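Side-chain contacts in Bm4233, isoform b (Brugia malayi, PDB 6ANY), which probably binds sterols or related lipids as a venom allergen-like member of the CAP superfamily, and is a vaccine candidate for lymphatic filariasis: residues A[1-6]-A[54-59]; A[113-118]-A[133-138]; A[185-188]-A[193-196]. All coordinates share one frame; numbering follows the deposited sequence.

Contact 1. Residues A[1-6]-A[54-59]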
loop_
_atom_site.group_PDB
_atom_site.type_symbol
_atom_site.label_atom_id
_atom_site.label_comp_id
_atom_site.label_asym_id
_atom_site.label_seq_id
_atom_site.Cartn_x
_atom_site.Cartn_y
_atom_site.Cartn_z
ATOM N N PHE A 1 -3.861 13.955 9.303
ATOM C CA PHE A 1 -2.974 12.940 9.978
ATOM C C PHE A 1 -3.148 12.814 11.515
ATOM O O PHE A 1 -2.341 12.161 12.225
ATOM C CB PHE A 1 -1.514 13.230 9.616
ATOM C CG PHE A 1 -1.241 13.237 8.123
ATOM C CD1 PHE A 1 -1.416 12.088 7.366
ATOM C CD2 PHE A 1 -0.817 14.417 7.464
ATOM C CE1 PHE A 1 -1.150 12.064 5.996
ATOM C CE2 PHE A 1 -0.564 14.395 6.101
ATOM C CZ PHE A 1 -0.730 13.200 5.359
ATOM N N GLU A 2 -4.243 13.339 12.019
ATOM C CA GLU A 2 -4.620 13.248 13.421
ATOM C C GLU A 2 -5.790 12.297 13.485
ATOM O O GLU A 2 -6.724 12.469 12.736
ATOM C CB GLU A 2 -5.066 14.609 13.902
ATOM C CG GLU A 2 -4.027 15.737 13.643
ATOM C CD GLU A 2 -2.899 15.765 14.673
ATOM O OE1 GLU A 2 -2.980 14.980 15.649
ATOM O OE2 GLU A 2 -1.922 16.560 14.489
ATOM N N CYS A 3 -5.732 11.248 14.293
ATOM C CA CYS A 3 -6.820 10.278 14.351
ATOM C C CYS A 3 -7.121 10.072 15.793
ATOM O O CYS A 3 -6.293 9.554 16.510
ATOM C CB CYS A 3 -6.513 8.941 13.654
ATOM S SG CYS A 3 -6.259 9.042 11.861
ATOM N N PRO A 4 -8.287 10.537 16.234
ATOM C CA PRO A 4 -8.695 10.387 17.642
ATOM C C PRO A 4 -8.722 8.932 18.056
ATOM O O PRO A 4 -9.159 8.091 17.320
ATOM C CB PRO A 4 -10.099 10.959 17.650
ATOM C CG PRO A 4 -10.048 12.041 16.570
ATOM C CD PRO A 4 -9.213 11.398 15.485
ATOM N N GLY A 5 -8.207 8.661 19.239
ATOM C CA GLY A 5 -8.088 7.315 19.759
ATOM C C GLY A 5 -7.048 6.440 19.089
ATOM O O GLY A 5 -7.016 5.293 19.359
ATOM N N GLY A 6 -6.257 6.949 18.172
ATOM C CA GLY A 6 -5.257 6.152 17.504
ATOM C C GLY A 6 -3.979 5.917 18.298
ATOM O O GLY A 6 -3.639 6.622 19.262
ATOM N N GLN A 54 -10.653 5.790 9.834
ATOM C CA GLN A 54 -11.539 4.634 9.856
ATOM C C GLN A 54 -10.768 3.374 9.518
ATOM O O GLN A 54 -10.959 2.373 10.168
ATOM C CB GLN A 54 -12.702 4.874 8.897
ATOM C CG GLN A 54 -13.637 3.692 8.663
ATOM C CD GLN A 54 -15.053 4.095 8.183
ATOM O OE1 GLN A 54 -15.364 5.296 7.906
ATOM N NE2 GLN A 54 -15.936 3.106 8.178
ATOM N N LEU A 55 -9.918 3.434 8.493
ATOM C CA LEU A 55 -9.101 2.301 8.081
ATOM C C LEU A 55 -8.035 1.976 9.141
ATOM O O LEU A 55 -7.766 0.833 9.407
ATOM C CB LEU A 55 -8.496 2.472 6.692
ATOM C CG LEU A 55 -9.490 2.534 5.503
ATOM C CD1 LEU A 55 -8.700 2.452 4.237
ATOM C CD2 LEU A 55 -10.438 1.338 5.632
ATOM N N GLU A 56 -7.427 3.003 9.712
ATOM C CA GLU A 56 -6.494 2.816 10.784
ATOM C C GLU A 56 -7.148 2.152 11.923
ATOM O O GLU A 56 -6.512 1.354 12.575
ATOM C CB GLU A 56 -5.895 4.162 11.216
ATOM C CG GLU A 56 -5.389 4.216 12.640
ATOM C CD GLU A 56 -4.521 5.435 12.920
ATOM O OE1 GLU A 56 -4.550 6.440 12.217
ATOM O OE2 GLU A 56 -3.801 5.452 13.926
ATOM N N ASN A 57 -8.385 2.522 12.258
ATOM C CA ASN A 57 -9.053 1.872 13.385
ATOM C C ASN A 57 -9.269 0.350 13.166
ATOM O O ASN A 57 -9.053 -0.458 14.103
ATOM C CB ASN A 57 -10.403 2.576 13.759
ATOM C CG ASN A 57 -10.203 4.009 14.294
ATOM O OD1 ASN A 57 -9.103 4.370 14.692
ATOM N ND2 ASN A 57 -11.244 4.863 14.196
ATOM N N SER A 58 -9.673 -0.064 11.971
ATOM C CA SER A 58 -9.879 -1.469 11.744
ATOM C C SER A 58 -8.529 -2.205 11.703
ATOM O O SER A 58 -8.405 -3.345 12.223
ATOM C CB SER A 58 -10.664 -1.752 10.463
ATOM O OG SER A 58 -10.065 -1.076 9.390
ATOM N N ALA A 59 -7.534 -1.586 11.082
ATOM C CA ALA A 59 -6.183 -2.177 11.002
ATOM C C ALA A 59 -5.535 -2.305 12.365
ATOM O O ALA A 59 -4.918 -3.309 12.660
ATOM C CB ALA A 59 -5.323 -1.343 10.120
HETATM O O HOH W 1 -9.616 4.936 17.734
#

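Contact 2. Residues A[113-118]-A[133-138]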
loop_
_atom_site.group_PDB
_atom_site.type_symbol
_atom_site.label_atom_id
_atom_site.label_comp_id
_atom_site.label_asym_id
_atom_site.label_seq_id
_atom_site.Cartn_x
_atom_site.Cartn_y
_atom_site.Cartn_z
ATOM N N LYS A 113 11.560 -8.418 -7.114
ATOM C CA LYS A 113 11.930 -9.825 -6.770
ATOM C C LYS A 113 11.016 -10.919 -7.310
ATOM O O LYS A 113 11.528 -11.955 -7.643
ATOM C CB LYS A 113 12.026 -10.032 -5.273
ATOM C CG LYS A 113 12.910 -9.053 -4.555
ATOM C CD LYS A 113 14.313 -8.906 -5.142
ATOM C CE LYS A 113 15.378 -9.704 -4.412
ATOM N NZ LYS A 113 16.708 -9.009 -4.381
ATOM N N LEU A 114 9.696 -10.694 -7.369
ATOM C CA LEU A 114 8.736 -11.730 -7.767
ATOM C C LEU A 114 7.798 -11.421 -8.961
ATOM O O LEU A 114 7.081 -12.327 -9.428
ATOM C CB LEU A 114 7.873 -12.074 -6.586
ATOM C CG LEU A 114 8.620 -12.620 -5.361
ATOM C CD1 LEU A 114 7.666 -12.555 -4.196
ATOM C CD2 LEU A 114 9.082 -14.055 -5.614
ATOM N N TYR A 115 7.722 -10.186 -9.391
ATOM C CA TYR A 115 6.724 -9.766 -10.406
ATOM C C TYR A 115 7.342 -9.860 -11.814
ATOM O O TYR A 115 8.165 -9.078 -12.190
ATOM C CB TYR A 115 6.210 -8.369 -10.117
ATOM C CG TYR A 115 5.110 -7.929 -11.013
ATOM C CD1 TYR A 115 5.363 -7.295 -12.227
ATOM C CD2 TYR A 115 3.834 -8.145 -10.668
ATOM C CE1 TYR A 115 4.338 -6.881 -13.049
ATOM C CE2 TYR A 115 2.816 -7.700 -11.461
ATOM C CZ TYR A 115 3.092 -7.111 -12.679
ATOM O OH TYR A 115 2.084 -6.686 -13.471
ATOM N N LYS A 116 6.929 -10.867 -12.558
ATOM C CA LYS A 116 7.470 -11.068 -13.880
ATOM C C LYS A 116 6.885 -10.045 -14.850
ATOM O O LYS A 116 5.772 -9.513 -14.659
ATOM C CB LYS A 116 7.148 -12.500 -14.388
ATOM C CG LYS A 116 5.725 -12.610 -14.930
ATOM C CD LYS A 116 5.317 -14.046 -15.304
ATOM C CE LYS A 116 3.847 -14.053 -15.638
ATOM N NZ LYS A 116 3.330 -15.393 -15.920
ATOM N N GLN A 117 7.644 -9.770 -15.893
ATOM C CA GLN A 117 7.177 -8.907 -16.986
ATOM C C GLN A 117 5.731 -9.221 -17.379
ATOM O O GLN A 117 5.440 -10.368 -17.771
ATOM C CB GLN A 117 8.100 -9.085 -18.195
ATOM C CG GLN A 117 7.556 -8.484 -19.485
ATOM C CD GLN A 117 8.289 -7.247 -19.845
ATOM O OE1 GLN A 117 7.989 -6.175 -19.320
ATOM N NE2 GLN A 117 9.317 -7.396 -20.707
ATOM N N ASN A 118 4.844 -8.205 -17.245
ATOM C CA ASN A 118 3.406 -8.321 -17.470
ATOM C C ASN A 118 2.883 -7.066 -18.249
ATOM O O ASN A 118 2.226 -6.229 -17.673
ATOM C CB ASN A 118 2.640 -8.468 -16.127
ATOM C CG ASN A 118 1.151 -8.783 -16.333
ATOM O OD1 ASN A 118 0.825 -9.478 -17.286
ATOM N ND2 ASN A 118 0.239 -8.245 -15.470
ATOM N N LEU A 133 0.783 -9.918 -4.478
ATOM C CA LEU A 133 -0.441 -9.284 -4.061
ATOM C C LEU A 133 -0.283 -8.166 -3.052
ATOM O O LEU A 133 -1.158 -7.277 -3.011
ATOM C CB LEU A 133 -1.472 -10.321 -3.555
ATOM C CG LEU A 133 -2.039 -11.198 -4.722
ATOM C CD1 LEU A 133 -3.083 -12.229 -4.237
ATOM C CD2 LEU A 133 -2.679 -10.328 -5.846
ATOM N N HIS A 134 0.810 -8.174 -2.261
ATOM C CA HIS A 134 1.035 -7.077 -1.336
ATOM C C HIS A 134 1.401 -5.815 -2.149
ATOM O O HIS A 134 0.847 -4.743 -1.957
ATOM C CB HIS A 134 2.080 -7.405 -0.271
ATOM C CG HIS A 134 1.824 -8.676 0.442
ATOM N ND1 HIS A 134 2.392 -9.866 0.052
ATOM C CD2 HIS A 134 0.979 -8.973 1.459
ATOM C CE1 HIS A 134 1.923 -10.837 0.814
ATOM N NE2 HIS A 134 1.053 -10.322 1.665
ATOM N N PHE A 135 2.318 -5.990 -3.076
ATOM C CA PHE A 135 2.752 -4.969 -3.975
ATOM C C PHE A 135 1.558 -4.470 -4.837
ATOM O O PHE A 135 1.372 -3.295 -4.984
ATOM C CB PHE A 135 3.856 -5.502 -4.894
ATOM C CG PHE A 135 3.958 -4.750 -6.182
ATOM C CD1 PHE A 135 4.414 -3.465 -6.204
ATOM C CD2 PHE A 135 3.589 -5.346 -7.374
ATOM C CE1 PHE A 135 4.513 -2.751 -7.404
ATOM C CE2 PHE A 135 3.619 -4.646 -8.556
ATOM C CZ PHE A 135 4.056 -3.345 -8.572
ATOM N N THR A 136 0.746 -5.375 -5.376
ATOM C CA THR A 136 -0.320 -4.987 -6.286
ATOM C C THR A 136 -1.360 -4.125 -5.588
ATOM O O THR A 136 -1.775 -3.115 -6.151
ATOM C CB THR A 136 -0.907 -6.166 -7.034
ATOM O OG1 THR A 136 -1.359 -7.179 -6.135
ATOM C CG2 THR A 136 0.113 -6.757 -8.079
ATOM N N GLN A 137 -1.634 -4.405 -4.308
ATOM C CA GLN A 137 -2.533 -3.581 -3.518
ATOM C C GLN A 137 -1.927 -2.204 -3.309
ATOM O O GLN A 137 -2.629 -1.214 -3.385
ATOM C CB GLN A 137 -2.855 -4.271 -2.212
ATOM C CG GLN A 137 -3.700 -3.510 -1.243
ATOM C CD GLN A 137 -5.067 -3.197 -1.788
ATOM O OE1 GLN A 137 -6.029 -3.976 -1.582
ATOM N NE2 GLN A 137 -5.196 -2.037 -2.426
ATOM N N MET A 138 -0.620 -2.131 -3.018
ATOM C CA MET A 138 0.023 -0.827 -2.819
ATOM C C MET A 138 0.020 -0.059 -4.129
ATOM O O MET A 138 0.057 1.161 -4.128
ATOM C CB MET A 138 1.513 -0.948 -2.367
ATOM C CG MET A 138 1.749 -1.480 -0.979
ATOM S SD MET A 138 3.454 -1.520 -0.522
ATOM C CE MET A 138 3.908 0.232 -0.383
#

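Contact 3. Residues A[185-188]-A[193-196]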
loop_
_atom_site.group_PDB
_atom_site.type_symbol
_atom_site.label_atom_id
_atom_site.label_comp_id
_atom_site.label_asym_id
_atom_site.label_seq_id
_atom_site.Cartn_x
_atom_site.Cartn_y
_atom_site.Cartn_z
ATOM N N LYS A 185 -0.674 15.788 -16.030
ATOM C CA LYS A 185 0.007 17.057 -16.063
ATOM C C LYS A 185 -0.922 18.208 -15.700
ATOM O O LYS A 185 -0.448 19.254 -15.274
ATOM C CB LYS A 185 0.605 17.293 -17.435
ATOM C CG LYS A 185 1.915 16.540 -17.633
ATOM C CD LYS A 185 2.025 15.953 -19.037
ATOM C CE LYS A 185 2.416 16.950 -20.071
ATOM N NZ LYS A 185 3.834 16.738 -20.456
ATOM N N THR A 186 -2.223 18.000 -15.903
ATOM C CA THR A 186 -3.184 19.001 -15.611
ATOM C C THR A 186 -4.481 18.342 -15.126
ATOM O O THR A 186 -4.700 17.170 -15.357
ATOM C CB THR A 186 -3.444 19.885 -16.871
ATOM O OG1 THR A 186 -4.342 20.888 -16.462
ATOM C CG2 THR A 186 -4.100 19.137 -18.004
ATOM N N ASP A 187 -5.375 19.106 -14.500
ATOM C CA ASP A 187 -6.588 18.483 -13.927
ATOM C C ASP A 187 -7.439 17.679 -14.869
ATOM O O ASP A 187 -8.023 16.630 -14.473
ATOM C CB ASP A 187 -7.467 19.527 -13.209
ATOM C CG ASP A 187 -6.771 20.158 -11.961
ATOM O OD1 ASP A 187 -5.875 19.519 -11.369
ATOM O OD2 ASP A 187 -7.139 21.269 -11.542
ATOM N N SER A 188 -7.569 18.170 -16.094
ATOM C CA SER A 188 -8.447 17.591 -17.090
ATOM C C SER A 188 -7.966 16.217 -17.557
ATOM O O SER A 188 -8.757 15.445 -18.075
ATOM C CB SER A 188 -8.608 18.540 -18.306
ATOM O OG SER A 188 -7.375 18.734 -18.947
ATOM N N LYS A 193 -10.646 14.620 -12.184
ATOM C CA LYS A 193 -10.621 16.068 -12.534
ATOM C C LYS A 193 -9.809 16.919 -11.582
ATOM O O LYS A 193 -9.904 18.170 -11.586
ATOM C CB LYS A 193 -12.023 16.692 -12.794
ATOM C CG LYS A 193 -12.845 15.939 -13.849
ATOM C CD LYS A 193 -12.034 16.009 -15.142
ATOM C CE LYS A 193 -12.702 15.451 -16.388
ATOM N NZ LYS A 193 -11.616 15.143 -17.391
ATOM N N LYS A 194 -8.917 16.254 -10.864
ATOM C CA LYS A 194 -7.949 16.955 -10.086
ATOM C C LYS A 194 -6.635 16.211 -10.081
ATOM O O LYS A 194 -6.584 15.010 -9.740
ATOM C CB LYS A 194 -8.469 17.180 -8.662
ATOM C CG LYS A 194 -7.597 18.092 -7.845
ATOM C CD LYS A 194 -7.647 19.465 -8.440
ATOM C CE LYS A 194 -6.692 20.435 -7.751
ATOM N NZ LYS A 194 -5.451 20.664 -8.522
ATOM N N CYS A 195 -5.569 16.918 -10.466
ATOM C CA CYS A 195 -4.259 16.296 -10.669
ATOM C C CYS A 195 -3.287 16.898 -9.688
ATOM O O CYS A 195 -3.255 18.125 -9.507
ATOM C CB CYS A 195 -3.758 16.516 -12.121
ATOM S SG CYS A 195 -2.018 16.064 -12.362
ATOM N N ALA A 196 -2.492 16.029 -9.057
ATOM C CA ALA A 196 -1.384 16.445 -8.255
ATOM C C ALA A 196 -0.209 16.491 -9.185
ATOM O O ALA A 196 0.342 15.444 -9.535
ATOM C CB ALA A 196 -1.145 15.443 -7.168
#

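Contact 1. Residues A[1-6]-A[54-59]
The disulfide-pinned N-terminal segment of this CAP protein meets helix 53-63 here, where C3 and G6 close on the carboxylate of E56. The sulfur of C3, bonded to C53 at the start of that helix, lies 3.1 Å from E56 OE1, and CB of C3 sits 3.5 Å from the same oxygen. No hydrogen bond crosses directly between the segments. The glutamate gets there as an almost straight arm: CG is anti to the backbone N (chi1 155°) and the chain stays extended beyond it, so the carboxylate ends beside the N-terminal segment. E56 OE2 faces G6 CA at 3.9 Å. C3 to G6 form a type II beta turn, closed by G6 N to C3 O at 3.1 Å, with G5 at positive phi. The turn lies against helix 53-63, which packs on the central sheet of the CAP fold; L55 and A59 of that helix touch strand 159-167. E56 is buried, and its OE1 takes a salt bridge from R13 NE and a hydrogen bond from W51 NE1, which fix the carboxylate beside the sulfur. R13 also bonds to F1 O through NH1. At the outer margin a water donates to P4 O at 3.2 Å and, weakly, to N57 OD1 at 3.1 Å.

Contact 2. Residues A[113-118]-A[133-138]
One face of the Y115 ring receives the edge of F135, whose CE2 stands over it, displaced toward the rim near CD2 of the tyrosine at 4.1 Å. The pair is T-shaped (edge-to-face), with centroids 5.7 Å apart and planes at 68°. T136 adds its methyl group, CG2 lying obliquely 4.4 Å from CE2 of Y115, while its hydroxyl OG1 is hydrogen-bonded to N171. Both aromatic residues have CG anti to the backbone N (chi1 -174° in Y115), which turns both side chains into the space between the two backbones, the side chains crossing at about a right angle. At the far end of the tyrosine, N118 ND2 donates to Y115 OH over 3.1 Å with an N-H...O angle of 154°; the oxygen lies in the amide plane. ND2 also bonds to N122 O, so one amide links the phenol to the following loop. All three residues touching across the contact are buried. Y115 is the first residue to leave helical geometry after helix 110-114, and it also touches V127 of helix 125-128, while F135 and T136 belong to helix 133-138, whose M138 reaches helix 99-108 and strand 159-167.

Contact 3. Residues A[185-188]-A[193-196]
D187 OD1 is the acceptor at the centre of this contact, gripped by two donors from the 193-196 segment. C195 N donates to D187 OD1 over 2.8 Å with an N-H...O angle of 164°, coming to the anti side of the carboxylate and 32° out of its plane. On the syn side, closer to the plane, K194 NZ forms a salt bridge with D187 OD1 at 3.1 Å. D187 and K194 lie side by side and point the same way, so the aliphatic part of the lysine also runs along the carboxylate, K194 CD 3.4 Å from D187 OD1. Bends at chi2 and chi4 bring the amino group round to the syn side of OD1. A second lysine reaches the other way: K193 NZ bonds to S188 O at 3.0 Å, off the carbonyl plane, and weakly to C190 O. Between these bonds the backbones are close, with K193 CA making a CA-H...O contact of 3.3 Å to D187 O. CB of C195 packs 3.4 Å from T186 O. Further out, the C184-C195 disulfide anchors strand 195-196 to the chain just before K185. D189 OD2 accepts from the backbone N of both K185 and T186, which ties the 185-189 turn to itself, while K194 pairs through its backbone with R203 near strand 201-202. In this small cysteine-rich tail, one carboxylate thus holds a main-chain N-H and an ammonium group at the surface; the lysine would probably stabilise the charged form of the aspartate.

From the N terminus, contact 1 closes first, bringing the loop ahead of helix 10-28 back against helix 53-63 and enclosing helix 10-28 and strands 43-44 and 50-51. Contact 2 follows, closing the shorter excursion through helix 125-128 between the end of helix 110-114 and helix 133-138. Contact 3 comes last, folding the loop after strand 179-180 tightly onto strand 195-196. The three run in series, none nested in or crossing another. Contacts 1 and 2 lie on opposite sides of the chain's centre, and all three centres are 27 to 29 Å apart. Contacts 1 and 2 thus tie helices and loops together, whereas contact 3 stays within the disulfide-rich C-terminal part.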